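Local structure of capsule biosynthesis protein CapD proenzyme (Bacillus anthracis, 3G9K) at residues A[42-54]-A[104-117]. The protein cleaves the poly-gamma-D-glutamate capsule of the anthrax bacillus and links it through an amide bond to meso-diaminopimelic acid in the peptidoglycan. Residues are numbered along the deposited sequence; the frame is centred on the assembly and turned at random.
Sequences GSAVDAAIVVSYV and FVAGMEYIHDNYGS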
loop_
_atom_site.group_PDB
_atom_site.type_symbol
_atom_site.label_atom_id
_atom_site.label_comp_id
_atom_site.label_asym_id
_atom_site.label_seq_id
_atom_site.Cartn_x
_atom_site.Cartn_y
_atom_site.Cartn_z
ATOM N N GLY A 42 -0.235 -11.279 20.497
ATOM C CA GLY A 42 -1.287 -10.813 19.609
ATOM C C GLY A 42 -1.288 -11.445 18.223
ATOM O O GLY A 42 -0.299 -12.069 17.806
ATOM N N SER A 43 -2.395 -11.254 17.508
ATOM C CA SER A 43 -2.628 -11.855 16.210
ATOM C C SER A 43 -2.129 -10.954 15.076
ATOM O O SER A 43 -1.864 -9.803 15.309
ATOM C CB SER A 43 -4.110 -12.080 16.032
ATOM O OG SER A 43 -4.829 -10.842 15.899
ATOM N N ALA A 44 -2.095 -11.455 13.838
ATOM C CA ALA A 44 -1.690 -10.604 12.695
ATOM C C ALA A 44 -2.649 -9.429 12.538
ATOM O O ALA A 44 -2.203 -8.305 12.279
ATOM C CB ALA A 44 -1.609 -11.417 11.400
ATOM N N VAL A 45 -3.955 -9.681 12.730
ATOM C CA VAL A 45 -4.993 -8.626 12.572
ATOM C C VAL A 45 -4.821 -7.545 13.625
ATOM O O VAL A 45 -4.747 -6.363 13.293
ATOM C CB VAL A 45 -6.412 -9.207 12.521
ATOM C CG1 VAL A 45 -7.523 -8.122 12.512
ATOM C CG2 VAL A 45 -6.545 -10.045 11.294
ATOM N N ASP A 46 -4.733 -7.926 14.884
ATOM C CA ASP A 46 -4.456 -6.927 15.930
ATOM C C ASP A 46 -3.214 -6.059 15.687
ATOM O O ASP A 46 -3.236 -4.820 15.838
ATOM C CB ASP A 46 -4.327 -7.643 17.254
ATOM C CG ASP A 46 -5.660 -8.148 17.772
ATOM O OD1 ASP A 46 -6.719 -7.863 17.171
ATOM O OD2 ASP A 46 -5.639 -8.817 18.810
ATOM N N ALA A 47 -2.102 -6.703 15.341
ATOM C CA ALA A 47 -0.896 -5.988 14.956
ATOM C C ALA A 47 -1.114 -5.073 13.743
ATOM O O ALA A 47 -0.539 -4.007 13.677
ATOM C CB ALA A 47 0.250 -6.967 14.676
ATOM N N ALA A 48 -1.901 -5.512 12.770
ATOM C CA ALA A 48 -2.156 -4.711 11.562
ATOM C C ALA A 48 -2.936 -3.411 11.890
ATOM O O ALA A 48 -2.700 -2.360 11.304
ATOM C CB ALA A 48 -2.952 -5.559 10.526
ATOM N N ILE A 49 -3.833 -3.485 12.867
ATOM C CA ILE A 49 -4.597 -2.319 13.285
ATOM C C ILE A 49 -3.670 -1.349 13.975
ATOM O O ILE A 49 -3.703 -0.118 13.727
ATOM C CB ILE A 49 -5.763 -2.699 14.242
ATOM C CG1 ILE A 49 -6.824 -3.467 13.465
ATOM C CG2 ILE A 49 -6.296 -1.451 14.939
ATOM C CD1 ILE A 49 -7.892 -4.238 14.309
ATOM N N VAL A 50 -2.842 -1.886 14.850
ATOM C CA VAL A 50 -1.830 -1.065 15.543
ATOM C C VAL A 50 -0.881 -0.389 14.528
ATOM O O VAL A 50 -0.647 0.812 14.577
ATOM C CB VAL A 50 -1.021 -1.927 16.502
ATOM C CG1 VAL A 50 0.156 -1.177 16.981
ATOM C CG2 VAL A 50 -1.919 -2.390 17.685
ATOM N N VAL A 51 -0.320 -1.184 13.635
ATOM C CA VAL A 51 0.554 -0.712 12.570
ATOM C C VAL A 51 -0.143 0.332 11.704
ATOM O O VAL A 51 0.465 1.333 11.351
ATOM C CB VAL A 51 1.100 -1.874 11.688
ATOM C CG1 VAL A 51 1.776 -1.337 10.417
ATOM C CG2 VAL A 51 2.108 -2.770 12.477
ATOM N N SER A 52 -1.388 0.081 11.315
ATOM C CA SER A 52 -2.085 1.049 10.412
ATOM C C SER A 52 -2.243 2.406 11.072
ATOM O O SER A 52 -1.907 3.444 10.496
ATOM C CB SER A 52 -3.433 0.552 9.968
ATOM O OG SER A 52 -3.270 -0.572 9.161
ATOM N N TYR A 53 -2.698 2.401 12.311
ATOM C CA TYR A 53 -2.791 3.656 13.063
ATOM C C TYR A 53 -1.431 4.388 13.357
ATOM O O TYR A 53 -1.344 5.613 13.313
ATOM C CB TYR A 53 -3.605 3.408 14.341
ATOM C CG TYR A 53 -5.097 3.624 14.217
ATOM C CD1 TYR A 53 -5.979 2.563 14.177
ATOM C CD2 TYR A 53 -5.622 4.906 14.210
ATOM C CE1 TYR A 53 -7.398 2.786 14.119
ATOM C CE2 TYR A 53 -6.961 5.124 14.138
ATOM C CZ TYR A 53 -7.857 4.061 14.089
ATOM O OH TYR A 53 -9.180 4.354 14.006
ATOM N N VAL A 54 -0.375 3.651 13.679
ATOM C CA VAL A 54 0.958 4.225 13.891
ATOM C C VAL A 54 1.500 4.932 12.624
ATOM O O VAL A 54 1.982 6.062 12.691
ATOM C CB VAL A 54 1.950 3.124 14.400
ATOM C CG1 VAL A 54 3.394 3.568 14.233
ATOM C CG2 VAL A 54 1.587 2.742 15.854
ATOM N N PHE A 104 -10.749 4.694 6.446
ATOM C CA PHE A 104 -9.768 4.113 7.355
ATOM C C PHE A 104 -10.355 3.699 8.741
ATOM O O PHE A 104 -10.230 2.520 9.167
ATOM C CB PHE A 104 -8.630 5.140 7.566
ATOM C CG PHE A 104 -7.480 4.615 8.373
ATOM C CD1 PHE A 104 -7.511 4.664 9.773
ATOM C CD2 PHE A 104 -6.351 4.105 7.758
ATOM C CE1 PHE A 104 -6.460 4.185 10.547
ATOM C CE2 PHE A 104 -5.283 3.615 8.526
ATOM C CZ PHE A 104 -5.349 3.683 9.935
ATOM N N VAL A 105 -10.934 4.672 9.456
ATOM C CA VAL A 105 -11.459 4.449 10.817
ATOM C C VAL A 105 -12.547 3.340 10.858
ATOM O O VAL A 105 -12.480 2.424 11.707
ATOM C CB VAL A 105 -11.895 5.768 11.452
ATOM C CG1 VAL A 105 -12.645 5.536 12.791
ATOM C CG2 VAL A 105 -10.662 6.660 11.655
ATOM N N ALA A 106 -13.504 3.412 9.931
ATOM C CA ALA A 106 -14.538 2.368 9.723
ATOM C C ALA A 106 -13.954 0.992 9.349
ATOM O O ALA A 106 -14.418 -0.052 9.864
ATOM C CB ALA A 106 -15.543 2.797 8.679
ATOM N N GLY A 107 -12.927 0.978 8.499
ATOM C CA GLY A 107 -12.216 -0.243 8.145
ATOM C C GLY A 107 -11.607 -0.949 9.323
ATOM O O GLY A 107 -11.830 -2.136 9.519
HETATM N N MSE A 108 -10.820 -0.188 10.087
HETATM C CA MSE A 108 -10.139 -0.731 11.258
HETATM C C MSE A 108 -11.140 -1.249 12.291
HETATM O O MSE A 108 -10.938 -2.334 12.867
HETATM C CB MSE A 108 -9.215 0.321 11.889
HETATM C CG MSE A 108 -8.040 0.771 10.998
HETATM SE SE MSE A 108 -6.934 -0.700 10.359
HETATM C CE MSE A 108 -7.115 -0.521 8.462
ATOM N N GLU A 109 -12.247 -0.507 12.513
ATOM C CA GLU A 109 -13.243 -0.984 13.466
ATOM C C GLU A 109 -13.932 -2.259 12.994
ATOM O O GLU A 109 -14.148 -3.167 13.802
ATOM C CB GLU A 109 -14.300 0.062 13.778
ATOM C CG GLU A 109 -15.344 -0.440 14.803
ATOM C CD GLU A 109 -16.141 0.696 15.360
ATOM O OE1 GLU A 109 -15.584 1.473 16.159
ATOM O OE2 GLU A 109 -17.300 0.825 14.964
ATOM N N TYR A 110 -14.306 -2.315 11.719
ATOM C CA TYR A 110 -14.892 -3.509 11.104
ATOM C C TYR A 110 -13.969 -4.732 11.167
ATOM O O TYR A 110 -14.382 -5.847 11.490
ATOM C CB TYR A 110 -15.257 -3.254 9.642
ATOM C CG TYR A 110 -15.968 -4.435 9.009
ATOM C CD1 TYR A 110 -15.257 -5.567 8.600
ATOM C CD2 TYR A 110 -17.366 -4.442 8.866
ATOM C CE1 TYR A 110 -15.907 -6.658 8.075
ATOM C CE2 TYR A 110 -18.026 -5.542 8.324
ATOM C CZ TYR A 110 -17.291 -6.629 7.942
ATOM O OH TYR A 110 -17.936 -7.725 7.416
ATOM N N ILE A 111 -12.709 -4.504 10.828
ATOM C CA ILE A 111 -11.665 -5.516 10.917
ATOM C C ILE A 111 -11.520 -5.993 12.336
ATOM O O ILE A 111 -11.487 -7.174 12.599
ATOM C CB ILE A 111 -10.310 -4.950 10.395
ATOM C CG1 ILE A 111 -10.433 -4.784 8.867
ATOM C CG2 ILE A 111 -9.100 -5.872 10.820
ATOM C CD1 ILE A 111 -9.327 -3.898 8.142
ATOM N N HIS A 112 -11.403 -5.060 13.283
ATOM C CA HIS A 112 -11.332 -5.468 14.660
ATOM C C HIS A 112 -12.517 -6.344 15.113
ATOM O O HIS A 112 -12.314 -7.394 15.735
ATOM C CB HIS A 112 -11.275 -4.252 15.583
ATOM C CG HIS A 112 -11.451 -4.620 17.017
ATOM N ND1 HIS A 112 -12.696 -4.744 17.601
ATOM C CD2 HIS A 112 -10.548 -4.992 17.954
ATOM C CE1 HIS A 112 -12.544 -5.151 18.851
ATOM N NE2 HIS A 112 -11.256 -5.331 19.083
ATOM N N ASP A 113 -13.734 -5.889 14.836
ATOM C CA ASP A 113 -14.931 -6.539 15.369
ATOM C C ASP A 113 -15.170 -7.905 14.747
ATOM O O ASP A 113 -15.830 -8.770 15.344
ATOM C CB ASP A 113 -16.150 -5.678 15.120
ATOM C CG ASP A 113 -16.158 -4.429 15.973
ATOM O OD1 ASP A 113 -15.254 -4.221 16.824
ATOM O OD2 ASP A 113 -17.074 -3.630 15.774
ATOM N N ASN A 114 -14.648 -8.117 13.549
ATOM C CA ASN A 114 -14.938 -9.348 12.844
ATOM C C ASN A 114 -13.755 -10.302 12.746
ATOM O O ASN A 114 -13.960 -11.523 12.570
ATOM C CB ASN A 114 -15.515 -9.043 11.468
ATOM C CG ASN A 114 -16.873 -8.367 11.549
ATOM O OD1 ASN A 114 -17.887 -9.013 11.861
ATOM N ND2 ASN A 114 -16.903 -7.058 11.311
ATOM N N TYR A 115 -12.524 -9.795 12.883
ATOM C CA TYR A 115 -11.296 -10.603 12.749
ATOM C C TYR A 115 -10.254 -10.369 13.850
ATOM O O TYR A 115 -9.231 -11.058 13.911
ATOM C CB TYR A 115 -10.671 -10.392 11.359
ATOM C CG TYR A 115 -11.669 -10.536 10.223
ATOM C CD1 TYR A 115 -12.008 -11.795 9.705
ATOM C CD2 TYR A 115 -12.291 -9.414 9.684
ATOM C CE1 TYR A 115 -12.944 -11.916 8.660
ATOM C CE2 TYR A 115 -13.214 -9.521 8.658
ATOM C CZ TYR A 115 -13.538 -10.770 8.152
ATOM O OH TYR A 115 -14.455 -10.829 7.133
ATOM N N GLY A 116 -10.480 -9.393 14.724
ATOM C CA GLY A 116 -9.558 -9.130 15.794
ATOM C C GLY A 116 -9.784 -9.834 17.108
ATOM O O GLY A 116 -10.688 -10.618 17.269
ATOM N N SER A 117 -8.925 -9.538 18.055
ATOM C CA SER A 117 -8.940 -10.281 19.317
ATOM C C SER A 117 -8.937 -9.385 20.538
ATOM O O SER A 117 -9.830 -9.472 21.393
ATOM C CB SER A 117 -7.744 -11.240 19.382
ATOM O OG SER A 117 -8.006 -12.357 18.573
HETATM O O HOH W 1 -7.388 -11.952 15.786
HETATM O O HOH W 2 -11.149 2.399 14.032
#
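Two nearly antiparallel helices of the gamma-glutamyltranspeptidase fold, helix 44-58 (here over residues 44-54) and helix 104-115, pack with Y53 against F104 at one end and D46 against S117 at the other. The axes of 44-54 and 104-115 approach to 10.0 Å at 163°. The F104 ring stands edge-on to the Y53 ring in a T-shaped pair with planes at 88°; F104 CE1 stands over the centre of the Y53 ring, 3.6 Å above its plane. With CG anti to the backbone N (chi1 -174°), F104 reaches toward helix 44-58 and also brings CZ to within 3.7 Å of S52 CB. The doubly bent selenomethionine M108 fills the next layer: its SE sits 3.7 Å from S52 CB, while its CB and CG pass alongside Y53 CE1. Y53 OH lies against V105 CG2 and shares a water with V105 O, which accepts from that water. Further along, I49 CD1 wedges against H112 CB (3.6 Å) and I111 CG2; V45 CG1 presses on I111 CG2 at 3.2 Å, tighter than usual van der Waals contact. The helix pair lies in the N-terminal of the two chains cut from the precursor, on a sheet of the alpha-beta-beta-alpha Ntn-hydrolase fold: M71 of strand 68-74 touches both M108 and I111, and helix 120-133 packs against Y53 and H112. Beyond Y115, D46 OD1 accepts from S117 N at 2.9 Å through its syn lone pair, and OD2 takes the next amide, L118 N, so the carboxylate grips two successive backbone groups. S43 caps the start of helix 44-58, its OG accepting from D46 N; a water joins this same OG to Y115 O and S117 OG.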